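Side-chain contact in MSHA biogenesis protein MshE (PDB 5HTL), which binds cyclic di-GMP with high affinity and probably serves the biogenesis of the MSHA pilus in Vibrio cholerae: residues Gly11-Glu16 / Ala59-Leu64. Sequence-based numbering, arbitrary orientation.
Sequences GDLLVE and AQQLSL. With C2E (9,9'-[(2R,3R,3aS,5S,7aR,9R,10R,10aS,12S,14aR)-3,5,10,12-tetrahydroxy-5,12-dioxidooctahydro-2H,7H-difuro[3,2-d:3',2'-j][1,3,7,9,2,8]tetraoxadiphosphacyclododecine-2,9-diyl]bis(2-amino-1,9-dihydro-6H-purin-6-one)), chain C.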
loop_
_atom_site.group_PDB
_atom_site.type_symbol
_atom_site.label_atom_id
_atom_site.label_comp_id
_atom_site.label_asym_id
_atom_site.label_seq_id
_atom_site.Cartn_x
_atom_site.Cartn_y
_atom_site.Cartn_z
ATOM N N GLY A 11 8.885 0.087 16.373
ATOM C CA GLY A 11 9.367 0.730 17.587
ATOM C C GLY A 11 9.907 2.126 17.324
ATOM O O GLY A 11 9.468 3.095 17.951
ATOM N N ASP A 12 10.848 2.234 16.390
ATOM C CA ASP A 12 11.432 3.525 16.043
ATOM C C ASP A 12 10.384 4.510 15.564
ATOM O O ASP A 12 10.451 5.689 15.896
ATOM C CB ASP A 12 12.519 3.353 14.981
ATOM C CG ASP A 12 13.716 2.573 15.492
ATOM O OD1 ASP A 12 14.027 2.677 16.699
ATOM O OD2 ASP A 12 14.340 1.857 14.683
ATOM N N LEU A 13 9.409 4.030 14.800
ATOM C CA LEU A 13 8.332 4.894 14.332
ATOM C C LEU A 13 7.553 5.473 15.516
ATOM O O LEU A 13 7.280 6.676 15.579
ATOM C CB LEU A 13 7.404 4.097 13.401
ATOM C CG LEU A 13 6.227 4.802 12.723
ATOM C CD1 LEU A 13 5.825 4.025 11.489
ATOM C CD2 LEU A 13 5.035 4.891 13.638
ATOM N N LEU A 14 7.175 4.608 16.454
ATOM C CA LEU A 14 6.395 5.035 17.609
ATOM C C LEU A 14 7.173 5.978 18.523
ATOM O O LEU A 14 6.599 6.869 19.137
ATOM C CB LEU A 14 5.923 3.813 18.395
ATOM C CG LEU A 14 4.924 2.923 17.654
ATOM C CD1 LEU A 14 4.678 1.651 18.445
ATOM C CD2 LEU A 14 3.624 3.669 17.437
ATOM N N VAL A 15 8.479 5.778 18.639
ATOM C CA VAL A 15 9.289 6.670 19.464
ATOM C C VAL A 15 9.440 8.023 18.796
ATOM O O VAL A 15 9.281 9.053 19.441
ATOM C CB VAL A 15 10.673 6.079 19.754
ATOM C CG1 VAL A 15 11.562 7.106 20.454
ATOM C CG2 VAL A 15 10.545 4.848 20.605
ATOM N N GLU A 16 9.742 8.009 17.502
ATOM C CA GLU A 16 9.950 9.250 16.765
ATOM C C GLU A 16 8.695 10.098 16.714
ATOM O O GLU A 16 8.776 11.325 16.714
ATOM C CB GLU A 16 10.451 8.962 15.358
ATOM C CG GLU A 16 11.875 8.449 15.315
ATOM C CD GLU A 16 12.339 8.161 13.906
ATOM O OE1 GLU A 16 11.686 8.651 12.958
ATOM O OE2 GLU A 16 13.349 7.443 13.751
ATOM N N ALA A 59 -0.851 1.425 9.919
ATOM C CA ALA A 59 -1.257 2.020 8.652
ATOM C C ALA A 59 -0.185 2.966 8.113
ATOM O O ALA A 59 0.160 2.924 6.933
ATOM C CB ALA A 59 -2.589 2.729 8.788
ATOM N N GLN A 60 0.354 3.823 8.971
ATOM C CA GLN A 60 1.426 4.712 8.540
ATOM C C GLN A 60 2.669 3.923 8.103
ATOM O O GLN A 60 3.248 4.185 7.048
ATOM C CB GLN A 60 1.777 5.695 9.659
ATOM C CG GLN A 60 2.900 6.646 9.305
ATOM C CD GLN A 60 3.069 7.755 10.327
ATOM O OE1 GLN A 60 2.220 7.947 11.196
ATOM N NE2 GLN A 60 4.165 8.498 10.219
ATOM N N GLN A 61 3.071 2.955 8.919
ATOM C CA GLN A 61 4.225 2.115 8.600
ATOM C C GLN A 61 4.122 1.433 7.240
ATOM O O GLN A 61 5.094 1.379 6.473
ATOM C CB GLN A 61 4.402 1.047 9.676
ATOM C CG GLN A 61 5.626 0.181 9.434
ATOM C CD GLN A 61 5.693 -1.034 10.328
ATOM O OE1 GLN A 61 4.706 -1.757 10.490
ATOM N NE2 GLN A 61 6.867 -1.274 10.911
ATOM N N LEU A 62 2.944 0.879 6.951
ATOM C CA LEU A 62 2.718 0.116 5.734
ATOM C C LEU A 62 2.236 0.953 4.550
ATOM O O LEU A 62 1.979 0.411 3.470
ATOM C CB LEU A 62 1.724 -1.005 6.026
ATOM C CG LEU A 62 2.157 -1.948 7.153
ATOM C CD1 LEU A 62 1.057 -2.982 7.424
ATOM C CD2 LEU A 62 3.501 -2.609 6.799
ATOM N N SER A 63 2.113 2.260 4.782
ATOM C CA SER A 63 1.666 3.227 3.769
ATOM C C SER A 63 0.311 2.851 3.170
ATOM O O SER A 63 0.166 2.682 1.959
ATOM C CB SER A 63 2.712 3.384 2.665
ATOM O OG SER A 63 2.516 4.595 1.973
ATOM N N LEU A 64 -0.676 2.675 4.039
ATOM C CA LEU A 64 -2.015 2.334 3.582
ATOM C C LEU A 64 -3.018 3.058 4.450
ATOM O O LEU A 64 -2.675 3.548 5.525
ATOM C CB LEU A 64 -2.231 0.823 3.552
ATOM C CG LEU A 64 -1.924 0.018 4.802
ATOM C CD1 LEU A 64 -3.024 0.159 5.859
ATOM C CD2 LEU A 64 -1.675 -1.467 4.463
HETATM P P1 C2E C . 8.888 -4.351 11.865
HETATM O O2P C2E C . 8.303 -3.104 12.481
HETATM O O1P C2E C . 9.771 -4.051 10.672
HETATM O "O5'" C2E C . 9.698 -5.113 12.988
HETATM C "C5'" C2E C . 10.272 -6.385 12.866
HETATM C "C4'" C2E C . 10.737 -6.962 14.123
HETATM O "O4'" C2E C . 11.750 -6.184 14.683
HETATM C "C3'" C2E C . 9.644 -7.012 15.155
HETATM O "O3'" C2E C . 9.010 -8.268 15.127
HETATM C "C2'" C2E C . 10.287 -6.709 16.356
HETATM O "O2'" C2E C . 10.680 -7.921 17.035
HETATM C "C1'" C2E C . 11.475 -5.886 16.021
HETATM N N9 C2E C . 11.182 -4.488 16.102
HETATM C C8 C2E C . 10.203 -3.659 15.750
HETATM N N7 C2E C . 10.606 -2.431 16.099
HETATM C C5 C2E C . 11.847 -2.508 16.666
HETATM C C6 C2E C . 12.698 -1.522 17.181
HETATM O O6 C2E C . 12.328 -0.226 17.182
HETATM N N1 C2E C . 13.882 -1.885 17.687
HETATM C C2 C2E C . 14.246 -3.170 17.681
HETATM N N2 C2E C . 15.523 -3.493 18.237
HETATM N N3 C2E C . 13.464 -4.158 17.192
HETATM C C4 C2E C . 12.250 -3.861 16.675
HETATM P P11 C2E C . 7.441 -8.403 15.367
HETATM O O21 C2E C . 7.057 -9.868 15.483
HETATM O O11 C2E C . 7.128 -7.726 16.670
HETATM O O5A C2E C . 6.624 -7.639 14.279
HETATM C C5A C2E C . 6.673 -8.006 12.910
HETATM C C4A C2E C . 6.161 -7.035 11.978
HETATM O O4A C2E C . 4.707 -6.898 12.143
HETATM C C3A C2E C . 6.688 -5.673 12.210
HETATM O O3A C2E C . 7.749 -5.319 11.345
HETATM C C2A C2E C . 5.541 -4.761 12.030
HETATM O O2A C2E C . 5.380 -4.322 10.741
HETATM C C1A C2E C . 4.341 -5.561 12.393
HETATM N N91 C2E C . 3.875 -5.525 13.773
HETATM C C81 C2E C . 4.579 -5.304 14.901
HETATM N N71 C2E C . 3.764 -5.400 15.966
HETATM C C51 C2E C . 2.520 -5.697 15.518
HETATM C C61 C2E C . 1.274 -5.927 16.111
HETATM O O61 C2E C . 1.095 -5.882 17.482
HETATM N N11 C2E C . 0.223 -6.201 15.340
HETATM C C21 C2E C . 0.341 -6.263 14.017
HETATM N N21 C2E C . -0.832 -6.553 13.294
HETATM N N31 C2E C . 1.509 -6.060 13.396
HETATM C C41 C2E C . 2.604 -5.779 14.134
#
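L13 and Q61 both set CG anti to the backbone N (chi1 -177° in each), which sends the leucine branch across to helix 51-62 and leads the glutamine chain, extended beyond CG, down to the bound C2E. Q61 illustrates how one residue can use its stem for packing and its tip for recognition. Methyl CD1 of L13 lies against the foot of Q61, 3.8 Å from Q61 CB and equally near its CA. The flank of Q60 is grazed more loosely, L13 CD1 being 4.5 Å from Q60 CG. This leucine, whose side chain also touches F57, one turn before Q61 on helix 51-62, thus provides the whole apolar link between the two segments.

Beyond the leucine, the amide of Q61 spans two neighbouring groups of the ligand, a ribose hydroxyl and the phosphate attached to the same sugar through O3A. Q61 OE1 accepts a hydrogen bond from the ribose hydroxyl O2A of C2E at 2.7 Å, while Q61 NE2 donates to the C2E phosphate oxygen O2P at 2.8 Å, somewhat bent at 143°. Using both ends of the amide fixes its flip, and a further bond from NE2 to the carbonyl oxygen of K8 steadies it. From helix 10-16, the backbone N of G11 donates to N7 of one C2E guanine at 3.1 Å. Having no side chain, G11 lets that base come close to the helix, where its O6 sits 3.0 Å from D12 N. Two helices joined by a small leucine contact and bridged by one ligand make up part of the cyclic di-GMP pocket of the MshEN domain.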